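Local atomic coordinates of minor fimbrium subunit Mfa5 (Porphyromonas gingivalis ATCC 33277, PDB entry 6TO1), a protein that serves as an accessory subunit of the minor fimbriae, surface pili that mediate biofilm formation and adhesion to host cells and other bacteria. Residues 112-117 against 466-471; 171-176 against 185-190; 413-418 against 450-455. One frame throughout, in Å; residues are numbered along the deposited sequence.

Contact 1. Residues 112-117 against 466-471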
loop_
_atom_site.group_PDB
_atom_site.type_symbol
_atom_site.label_atom_id
_atom_site.label_comp_id
_atom_site.label_asym_id
_atom_site.label_seq_id
_atom_site.Cartn_x
_atom_site.Cartn_y
_atom_site.Cartn_z
ATOM N N ASP A 112 3.067 -27.486 -8.941
ATOM C CA ASP A 112 3.567 -26.495 -7.999
ATOM C C ASP A 112 2.480 -25.440 -7.811
ATOM O O ASP A 112 2.092 -24.767 -8.767
ATOM C CB ASP A 112 4.864 -25.869 -8.494
ATOM C CG ASP A 112 6.060 -26.795 -8.333
ATOM O OD1 ASP A 112 6.176 -27.472 -7.296
ATOM O OD2 ASP A 112 6.877 -26.825 -9.268
ATOM N N VAL A 113 1.984 -25.314 -6.593
ATOM C CA VAL A 113 0.863 -24.432 -6.287
ATOM C C VAL A 113 1.419 -23.173 -5.641
ATOM O O VAL A 113 2.127 -23.247 -4.635
ATOM C CB VAL A 113 -0.148 -25.130 -5.363
ATOM C CG1 VAL A 113 -1.246 -24.162 -4.937
ATOM C CG2 VAL A 113 -0.740 -26.362 -6.057
ATOM N N THR A 114 1.085 -22.023 -6.196
ATOM C CA THR A 114 1.538 -20.751 -5.651
ATOM C C THR A 114 0.310 -19.975 -5.198
ATOM O O THR A 114 -0.675 -19.924 -5.929
ATOM C CB THR A 114 2.301 -19.927 -6.679
ATOM O OG1 THR A 114 3.573 -20.526 -6.946
ATOM C CG2 THR A 114 2.536 -18.489 -6.127
ATOM N N LEU A 115 0.367 -19.418 -3.987
ATOM C CA LEU A 115 -0.585 -18.426 -3.499
ATOM C C LEU A 115 0.155 -17.101 -3.411
ATOM O O LEU A 115 1.267 -17.043 -2.865
ATOM C CB LEU A 115 -1.148 -18.807 -2.132
ATOM C CG LEU A 115 -2.200 -19.919 -2.166
ATOM C CD1 LEU A 115 -1.430 -21.248 -2.275
ATOM C CD2 LEU A 115 -3.078 -19.858 -0.956
ATOM N N LYS A 116 -0.448 -16.052 -3.959
ATOM C CA LYS A 116 0.236 -14.780 -4.145
ATOM C C LYS A 116 -0.658 -13.641 -3.677
ATOM O O LYS A 116 -1.857 -13.608 -3.985
ATOM C CB LYS A 116 0.598 -14.584 -5.604
ATOM C CG LYS A 116 1.326 -13.284 -5.920
ATOM C CD LYS A 116 1.379 -13.046 -7.433
ATOM C CE LYS A 116 2.423 -13.894 -8.127
ATOM N NZ LYS A 116 2.404 -13.699 -9.612
ATOM N N ILE A 117 -0.055 -12.725 -2.931
ATOM C CA ILE A 117 -0.698 -11.518 -2.435
ATOM C C ILE A 117 0.049 -10.348 -3.058
ATOM O O ILE A 117 1.274 -10.257 -2.927
ATOM C CB ILE A 117 -0.644 -11.435 -0.899
ATOM C CG1 ILE A 117 -1.265 -12.665 -0.251
ATOM C CG2 ILE A 117 -1.366 -10.156 -0.440
ATOM C CD1 ILE A 117 -0.910 -12.781 1.270
ATOM N N THR A 466 4.569 -14.465 -1.674
ATOM C CA THR A 466 4.162 -15.746 -2.241
ATOM C C THR A 466 4.608 -16.897 -1.357
ATOM O O THR A 466 5.588 -16.800 -0.615
ATOM C CB THR A 466 4.752 -15.982 -3.646
ATOM O OG1 THR A 466 6.189 -15.912 -3.566
ATOM C CG2 THR A 466 4.237 -14.998 -4.620
ATOM N N ILE A 467 3.813 -17.965 -1.389
ATOM C CA ILE A 467 4.245 -19.278 -0.950
ATOM C C ILE A 467 4.026 -20.206 -2.134
ATOM O O ILE A 467 3.085 -20.037 -2.923
ATOM C CB ILE A 467 3.514 -19.821 0.290
ATOM C CG1 ILE A 467 2.039 -20.056 0.014
ATOM C CG2 ILE A 467 3.722 -18.892 1.494
ATOM C CD1 ILE A 467 1.346 -20.721 1.180
ATOM N N THR A 468 4.912 -21.198 -2.255
ATOM C CA THR A 468 4.807 -22.204 -3.298
ATOM C C THR A 468 5.155 -23.551 -2.671
ATOM O O THR A 468 6.138 -23.656 -1.935
ATOM C CB THR A 468 5.748 -21.917 -4.463
ATOM O OG1 THR A 468 5.420 -20.657 -5.053
ATOM C CG2 THR A 468 5.642 -23.011 -5.523
ATOM N N TYR A 469 4.330 -24.551 -2.960
ATOM C CA TYR A 469 4.504 -25.921 -2.489
ATOM C C TYR A 469 4.110 -26.870 -3.607
ATOM O O TYR A 469 3.261 -26.549 -4.442
ATOM C CB TYR A 469 3.665 -26.201 -1.222
ATOM C CG TYR A 469 2.175 -25.960 -1.346
ATOM C CD1 TYR A 469 1.315 -26.985 -1.718
ATOM C CD2 TYR A 469 1.609 -24.703 -1.082
ATOM C CE1 TYR A 469 -0.057 -26.780 -1.837
ATOM C CE2 TYR A 469 0.219 -24.496 -1.205
ATOM C CZ TYR A 469 -0.606 -25.532 -1.568
ATOM O OH TYR A 469 -1.975 -25.364 -1.682
ATOM N N ARG A 470 4.717 -28.055 -3.607
ATOM C CA ARG A 470 4.401 -29.091 -4.581
ATOM C C ARG A 470 3.372 -30.062 -4.017
ATOM O O ARG A 470 3.447 -30.457 -2.846
ATOM C CB ARG A 470 5.657 -29.859 -4.992
ATOM C CG ARG A 470 5.428 -30.851 -6.119
ATOM C CD ARG A 470 6.728 -31.257 -6.828
ATOM N NE ARG A 470 7.286 -30.136 -7.574
ATOM C CZ ARG A 470 8.319 -30.223 -8.404
ATOM N NH1 ARG A 470 8.914 -31.396 -8.618
ATOM N NH2 ARG A 470 8.738 -29.141 -9.036
ATOM N N ILE A 471 2.398 -30.409 -4.849
ATOM C CA ILE A 471 1.411 -31.428 -4.512
ATOM C C ILE A 471 1.572 -32.608 -5.464
ATOM O O ILE A 471 1.928 -32.454 -6.636
ATOM C CB ILE A 471 -0.059 -30.948 -4.553
ATOM C CG1 ILE A 471 -0.438 -30.432 -5.928
ATOM C CG2 ILE A 471 -0.321 -29.909 -3.476
ATOM C CD1 ILE A 471 -1.906 -30.023 -6.040
#
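Arg-470 grips the carboxylate of Asp-112 side-on with two nitrogens. NE reaches OD1 of Asp-112 at 2.9 Å, in the guanidinium plane and nearly straight (175°). NH2 of Arg-470 meets the syn lone pair of OD2 of Asp-112 at 3.0 Å. The two planes are 38° apart, so the fork is twisted. NH1 of Arg-470 has a further salt bridge to Asp-104.

A second polar contact lies on the same sheet face. OG1 of Thr-114 and OG1 of Thr-468 are hydrogen-bonded at 2.6 Å, and either may donate.

The other face is mainly apolar. With CG between the backbone N and the carbonyl carbon (chi1 57°), the Tyr-469 ring lies beside Val-113, whose CB sits over one ring face, 3.8 Å above its plane and offset toward the rim. CD1 of Leu-115 comes obliquely to CE2 of Tyr-469 at 3.8 Å. CG2 of Val-113 touches CD1 of Ile-471 at 3.8 Å.

Backbone bonds join Val-113 with Tyr-469 and Leu-115 with Ile-467 in both directions, as antiparallel pairs.

The chemistry is thus divided between two faces. Charged and hydroxyl pairs tie one, while the other packs inward, where the Tyr-469 hydroxyl finds Asp-415.

Contact 2. Residues 171-176 against 185-190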
loop_
_atom_site.group_PDB
_atom_site.type_symbol
_atom_site.label_atom_id
_atom_site.label_comp_id
_atom_site.label_asym_id
_atom_site.label_seq_id
_atom_site.Cartn_x
_atom_site.Cartn_y
_atom_site.Cartn_z
ATOM N N ARG A 171 -2.364 19.289 -5.726
ATOM C CA ARG A 171 -2.827 20.505 -6.381
ATOM C C ARG A 171 -2.183 21.729 -5.723
ATOM O O ARG A 171 -1.848 21.708 -4.534
ATOM C CB ARG A 171 -4.361 20.679 -6.330
ATOM C CG ARG A 171 -5.157 19.559 -6.994
ATOM C CD ARG A 171 -6.656 19.841 -6.953
ATOM N NE ARG A 171 -7.130 20.125 -5.599
ATOM C CZ ARG A 171 -8.327 20.641 -5.335
ATOM N NH1 ARG A 171 -9.165 20.907 -6.325
ATOM N NH2 ARG A 171 -8.686 20.904 -4.094
ATOM N N ILE A 172 -2.030 22.799 -6.495
ATOM C CA ILE A 172 -1.423 24.034 -6.010
ATOM C C ILE A 172 -2.335 25.197 -6.364
ATOM O O ILE A 172 -2.781 25.312 -7.507
ATOM C CB ILE A 172 -0.021 24.267 -6.602
ATOM C CG1 ILE A 172 0.959 23.156 -6.246
ATOM C CG2 ILE A 172 0.567 25.579 -6.049
ATOM C CD1 ILE A 172 2.318 23.298 -6.936
ATOM N N ALA A 173 -2.608 26.056 -5.388
ATOM C CA ALA A 173 -3.255 27.344 -5.577
ATOM C C ALA A 173 -2.239 28.451 -5.288
ATOM O O ALA A 173 -1.189 28.222 -4.668
ATOM C CB ALA A 173 -4.474 27.493 -4.666
ATOM N N LEU A 174 -2.549 29.652 -5.776
ATOM C CA LEU A 174 -1.573 30.727 -5.761
ATOM C C LEU A 174 -2.200 32.053 -5.369
ATOM O O LEU A 174 -3.190 32.487 -5.968
ATOM C CB LEU A 174 -0.893 30.845 -7.134
ATOM C CG LEU A 174 0.196 31.907 -7.237
ATOM C CD1 LEU A 174 1.387 31.582 -6.323
ATOM C CD2 LEU A 174 0.627 32.063 -8.712
ATOM N N VAL A 175 -1.595 32.674 -4.353
ATOM C CA VAL A 175 -1.946 33.990 -3.846
ATOM C C VAL A 175 -0.710 34.898 -3.911
ATOM O O VAL A 175 0.398 34.485 -3.564
ATOM C CB VAL A 175 -2.453 33.897 -2.385
ATOM C CG1 VAL A 175 -2.679 35.301 -1.819
ATOM C CG2 VAL A 175 -3.731 33.073 -2.280
ATOM N N SER A 176 -0.900 36.143 -4.327
ATOM C CA SER A 176 0.120 37.165 -4.145
ATOM C C SER A 176 -0.490 38.255 -3.271
ATOM O O SER A 176 -1.710 38.327 -3.091
ATOM C CB SER A 176 0.609 37.749 -5.469
ATOM O OG SER A 176 -0.400 38.535 -6.074
ATOM N N SER A 185 -4.517 31.966 -8.665
ATOM C CA SER A 185 -5.059 30.702 -9.162
ATOM C C SER A 185 -5.764 29.929 -8.053
ATOM O O SER A 185 -5.265 29.863 -6.935
ATOM C CB SER A 185 -3.939 29.843 -9.768
ATOM O OG SER A 185 -4.456 28.665 -10.370
ATOM N N ASP A 186 -6.942 29.374 -8.355
ATOM C CA ASP A 186 -7.506 28.336 -7.494
ATOM C C ASP A 186 -6.669 27.064 -7.651
ATOM O O ASP A 186 -5.740 26.998 -8.453
ATOM C CB ASP A 186 -8.974 28.054 -7.837
ATOM C CG ASP A 186 -9.790 27.467 -6.645
ATOM O OD1 ASP A 186 -9.238 27.010 -5.613
ATOM O OD2 ASP A 186 -11.034 27.451 -6.755
ATOM N N PHE A 187 -7.030 26.028 -6.906
ATOM C CA PHE A 187 -6.287 24.774 -6.956
ATOM C C PHE A 187 -6.189 24.242 -8.387
ATOM O O PHE A 187 -7.194 24.151 -9.101
ATOM C CB PHE A 187 -6.968 23.763 -6.060
ATOM C CG PHE A 187 -6.767 24.012 -4.595
ATOM C CD1 PHE A 187 -5.507 24.049 -4.049
ATOM C CD2 PHE A 187 -7.870 24.192 -3.766
ATOM C CE1 PHE A 187 -5.328 24.255 -2.687
ATOM C CE2 PHE A 187 -7.702 24.395 -2.410
ATOM C CZ PHE A 187 -6.439 24.421 -1.872
ATOM N N THR A 188 -4.977 23.887 -8.803
ATOM C CA THR A 188 -4.776 23.406 -10.166
ATOM C C THR A 188 -3.529 22.541 -10.234
ATOM O O THR A 188 -2.699 22.535 -9.321
ATOM C CB THR A 188 -4.697 24.583 -11.157
ATOM O OG1 THR A 188 -4.587 24.111 -12.499
ATOM C CG2 THR A 188 -3.494 25.462 -10.901
ATOM N N LYS A 189 -3.432 21.772 -11.319
ATOM C CA LYS A 189 -2.208 21.046 -11.660
ATOM C C LYS A 189 -1.527 21.642 -12.895
ATOM O O LYS A 189 -0.515 21.101 -13.367
ATOM C CB LYS A 189 -2.487 19.559 -11.887
ATOM C CG LYS A 189 -3.047 18.798 -10.705
ATOM C CD LYS A 189 -3.549 17.406 -11.113
ATOM C CE LYS A 189 -4.418 16.770 -10.061
ATOM N NZ LYS A 189 -3.653 16.226 -8.902
ATOM N N ASP A 190 -2.018 22.779 -13.381
ATOM C CA ASP A 190 -1.523 23.427 -14.593
ATOM C C ASP A 190 -0.269 24.241 -14.287
ATOM O O ASP A 190 -0.330 25.444 -14.010
ATOM C CB ASP A 190 -2.636 24.284 -15.192
ATOM C CG ASP A 190 -2.278 24.879 -16.547
ATOM O OD1 ASP A 190 -1.088 24.904 -16.906
ATOM O OD2 ASP A 190 -3.199 25.370 -17.226
#
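The guanidinium of Arg-171 lies over Phe-187, with CB of Phe-187 3.4 Å above its plane and over its centre. The Phe-187 ring is turned only 20° from that plane. NH2 of Arg-171 comes to CD2 of Phe-187 at 3.4 Å, obliquely to the ring. The same NH2 forms a salt bridge with Asp-127. Farther round the Phe-187 ring, CB of Ala-173 approaches CD1 of Phe-187, also obliquely, at 3.6 Å.

Backbone bonds run both ways between Ile-172 and Thr-188 and between Leu-174 and Ser-185. The register slips by one between these pairs. Asp-186 and Phe-187 together stand opposite Ala-173, a beta bulge. Thr-188 N reaches O of Ile-172 at 2.9 Å from above the carbonyl plane, 49° out of it. OG of Ser-185 donates to O of Asp-186 at 2.8 Å. OG1 of Thr-188 accepts from N of Asp-190, an ST turn, and Asp-190 N-caps helix 191-199.

Phe-187 also packs against strand 126-133 and helix 209-220, on the edge-strand side of the VWA sheet. The chemistry implies a divided role for Arg-171. Its polar end is paired with Asp-127, while one flat face of the guanidinium rests on CB of Phe-187.

Contact 3. Residues 413-418 against 450-455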
loop_
_atom_site.group_PDB
_atom_site.type_symbol
_atom_site.label_atom_id
_atom_site.label_comp_id
_atom_site.label_asym_id
_atom_site.label_seq_id
_atom_site.Cartn_x
_atom_site.Cartn_y
_atom_site.Cartn_z
ATOM N N VAL A 413 -3.298 -16.431 5.801
ATOM C CA VAL A 413 -3.869 -17.224 4.727
ATOM C C VAL A 413 -4.101 -18.628 5.257
ATOM O O VAL A 413 -3.169 -19.264 5.753
ATOM C CB VAL A 413 -2.936 -17.259 3.516
ATOM C CG1 VAL A 413 -3.463 -18.245 2.455
ATOM C CG2 VAL A 413 -2.770 -15.859 2.919
ATOM N N THR A 414 -5.333 -19.104 5.149
ATOM C CA THR A 414 -5.683 -20.489 5.438
ATOM C C THR A 414 -5.936 -21.168 4.096
ATOM O O THR A 414 -6.670 -20.635 3.252
ATOM C CB THR A 414 -6.909 -20.580 6.340
ATOM O OG1 THR A 414 -7.989 -19.873 5.714
ATOM C CG2 THR A 414 -6.605 -19.990 7.713
ATOM N N ASP A 415 -5.365 -22.367 3.919
ATOM C CA ASP A 415 -5.379 -23.072 2.642
ATOM C C ASP A 415 -5.565 -24.550 2.957
ATOM O O ASP A 415 -4.668 -25.173 3.524
ATOM C CB ASP A 415 -4.074 -22.806 1.898
ATOM C CG ASP A 415 -3.928 -23.608 0.616
ATOM O OD1 ASP A 415 -4.921 -24.078 0.042
ATOM O OD2 ASP A 415 -2.771 -23.724 0.166
ATOM N N PHE A 416 -6.751 -25.067 2.660
ATOM C CA PHE A 416 -7.109 -26.463 2.904
ATOM C C PHE A 416 -6.849 -27.218 1.609
ATOM O O PHE A 416 -7.531 -26.992 0.604
ATOM C CB PHE A 416 -8.570 -26.588 3.325
ATOM C CG PHE A 416 -8.865 -26.080 4.725
ATOM C CD1 PHE A 416 -8.722 -26.901 5.827
ATOM C CD2 PHE A 416 -9.304 -24.778 4.918
ATOM C CE1 PHE A 416 -9.012 -26.433 7.101
ATOM C CE2 PHE A 416 -9.583 -24.310 6.182
ATOM C CZ PHE A 416 -9.458 -25.138 7.265
ATOM N N VAL A 417 -5.869 -28.116 1.627
ATOM C CA VAL A 417 -5.582 -28.923 0.447
ATOM C C VAL A 417 -6.690 -29.940 0.224
ATOM O O VAL A 417 -7.231 -30.522 1.170
ATOM C CB VAL A 417 -4.203 -29.598 0.586
ATOM C CG1 VAL A 417 -3.910 -30.438 -0.617
ATOM C CG2 VAL A 417 -3.132 -28.521 0.776
ATOM N N ALA A 418 -7.054 -30.129 -1.037
ATOM C CA ALA A 418 -8.249 -30.872 -1.381
ATOM C C ALA A 418 -8.009 -32.382 -1.331
ATOM O O ALA A 418 -6.861 -32.855 -1.380
ATOM C CB ALA A 418 -8.730 -30.499 -2.781
ATOM N N LYS A 450 -5.060 -31.223 6.780
ATOM C CA LYS A 450 -4.347 -30.841 5.564
ATOM C C LYS A 450 -4.465 -29.340 5.335
ATOM O O LYS A 450 -4.711 -28.869 4.230
ATOM C CB LYS A 450 -4.858 -31.625 4.362
ATOM C CG LYS A 450 -4.602 -33.127 4.489
ATOM C CD LYS A 450 -5.379 -33.903 3.423
ATOM C CE LYS A 450 -4.816 -33.634 2.037
ATOM N NZ LYS A 450 -5.553 -34.383 0.999
ATOM N N LYS A 451 -4.259 -28.588 6.408
ATOM C CA LYS A 451 -4.485 -27.150 6.410
ATOM C C LYS A 451 -3.148 -26.440 6.531
ATOM O O LYS A 451 -2.405 -26.664 7.489
ATOM C CB LYS A 451 -5.413 -26.748 7.555
ATOM C CG LYS A 451 -5.738 -25.246 7.593
ATOM C CD LYS A 451 -6.412 -24.886 8.901
ATOM C CE LYS A 451 -6.841 -23.432 8.936
ATOM N NZ LYS A 451 -7.424 -23.127 10.270
ATOM N N LEU A 452 -2.846 -25.580 5.567
ATOM C CA LEU A 452 -1.694 -24.694 5.658
ATOM C C LEU A 452 -2.192 -23.365 6.218
ATOM O O LEU A 452 -3.226 -22.853 5.774
ATOM C CB LEU A 452 -1.032 -24.491 4.297
ATOM C CG LEU A 452 -0.322 -25.714 3.713
ATOM C CD1 LEU A 452 -0.152 -25.527 2.203
ATOM C CD2 LEU A 452 1.007 -25.940 4.392
ATOM N N THR A 453 -1.506 -22.852 7.238
ATOM C CA THR A 453 -1.784 -21.529 7.773
ATOM C C THR A 453 -0.526 -20.693 7.625
ATOM O O THR A 453 0.516 -20.994 8.223
ATOM C CB THR A 453 -2.246 -21.596 9.226
ATOM O OG1 THR A 453 -3.397 -22.448 9.315
ATOM C CG2 THR A 453 -2.644 -20.206 9.730
ATOM N N TRP A 454 -0.627 -19.655 6.814
ATOM C CA TRP A 454 0.486 -18.795 6.460
ATOM C C TRP A 454 0.292 -17.459 7.173
ATOM O O TRP A 454 -0.675 -16.750 6.908
ATOM C CB TRP A 454 0.530 -18.596 4.948
ATOM C CG TRP A 454 1.540 -17.608 4.447
ATOM C CD1 TRP A 454 2.672 -17.163 5.081
ATOM C CD2 TRP A 454 1.510 -16.962 3.176
ATOM N NE1 TRP A 454 3.342 -16.275 4.269
ATOM C CE2 TRP A 454 2.641 -16.124 3.102
ATOM C CE3 TRP A 454 0.617 -16.999 2.096
ATOM C CZ2 TRP A 454 2.915 -15.340 1.981
ATOM C CZ3 TRP A 454 0.893 -16.241 0.978
ATOM C CH2 TRP A 454 2.032 -15.407 0.933
ATOM N N THR A 455 1.208 -17.138 8.075
ATOM C CA THR A 455 1.224 -15.853 8.769
ATOM C C THR A 455 2.138 -14.940 7.970
ATOM O O THR A 455 3.348 -15.175 7.887
ATOM C CB THR A 455 1.721 -16.027 10.206
ATOM O OG1 THR A 455 0.787 -16.844 10.919
ATOM C CG2 THR A 455 1.838 -14.672 10.897
HETATM O O HOH W 1 -8.349 -33.235 2.031
#
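Val-413 pairs with Trp-454 through two backbone hydrogen bonds. Its CG2 touches CE3 of the Trp-454 indole at 3.7 Å, obliquely to the ring. The two side chains lie side by side and point the same way. NE1 of Trp-454 is bonded to O of Asn-440.

Thr-414 is on the other face, in a non-hydrogen-bonded pair with Thr-453. Its closest side-chain contact is with Lys-451, where CG2 of Thr-414 meets CE of Lys-451 at 3.7 Å.

Asp-415 returns to the Val-413 face and pairs with Leu-452. CD1 of Leu-452 lies 3.8 Å from OD2 of Asp-415. Asp-415 is buried, and its OD2 is probably satisfied by Tyr-469.

Phe-416 lies side by side with the aliphatic chain of Lys-451. CG of Lys-451 stands 3.5 Å above one ring face of Phe-416, offset toward the rim, a CH-pi contact. Lys-451 has CG anti to its backbone N (-178°) and continues extended, so CD and CE also follow the ring toward CZ.

Val-417 N donates to O of Lys-450 at 2.9 Å. NZ of Lys-450 then reaches O of Ala-418 at 3.1 Å, from above the carbonyl plane. One water bridges this NZ and O of Val-417, and NZ also donates to O of Phe-421.

Lys-450 and Lys-451 both face Asp-446, a G1 beta bulge. It starts strand 451-455, which runs between 408-417 and 442-446 in one antiparallel sheet of a beta sandwich.

Contacts 1 and 3 belong to two sheets that pack face to face, with centres 11 Å apart. Tyr-469 OH and Asp-415 OD2, 2.6 Å apart, join them by a probable hydrogen bond. CG2 of Ile-467 meets CE2 of Trp-454 at 3.4 Å. Lys-94 packs on contact 1 and Asn-501 on Asp-415, a grouping consistent with the intramolecular isopeptide reported for this protein. Contact 2 stands apart in the VWA domain, with its centre about 49 Å from that of contact 1 and 52 Å from that of contact 3. That domain holds the magnesium ion at Ser-135, Ser-137 and Thr-207. It is inserted between 112-117 and 413-418, so contact 1 closes across it.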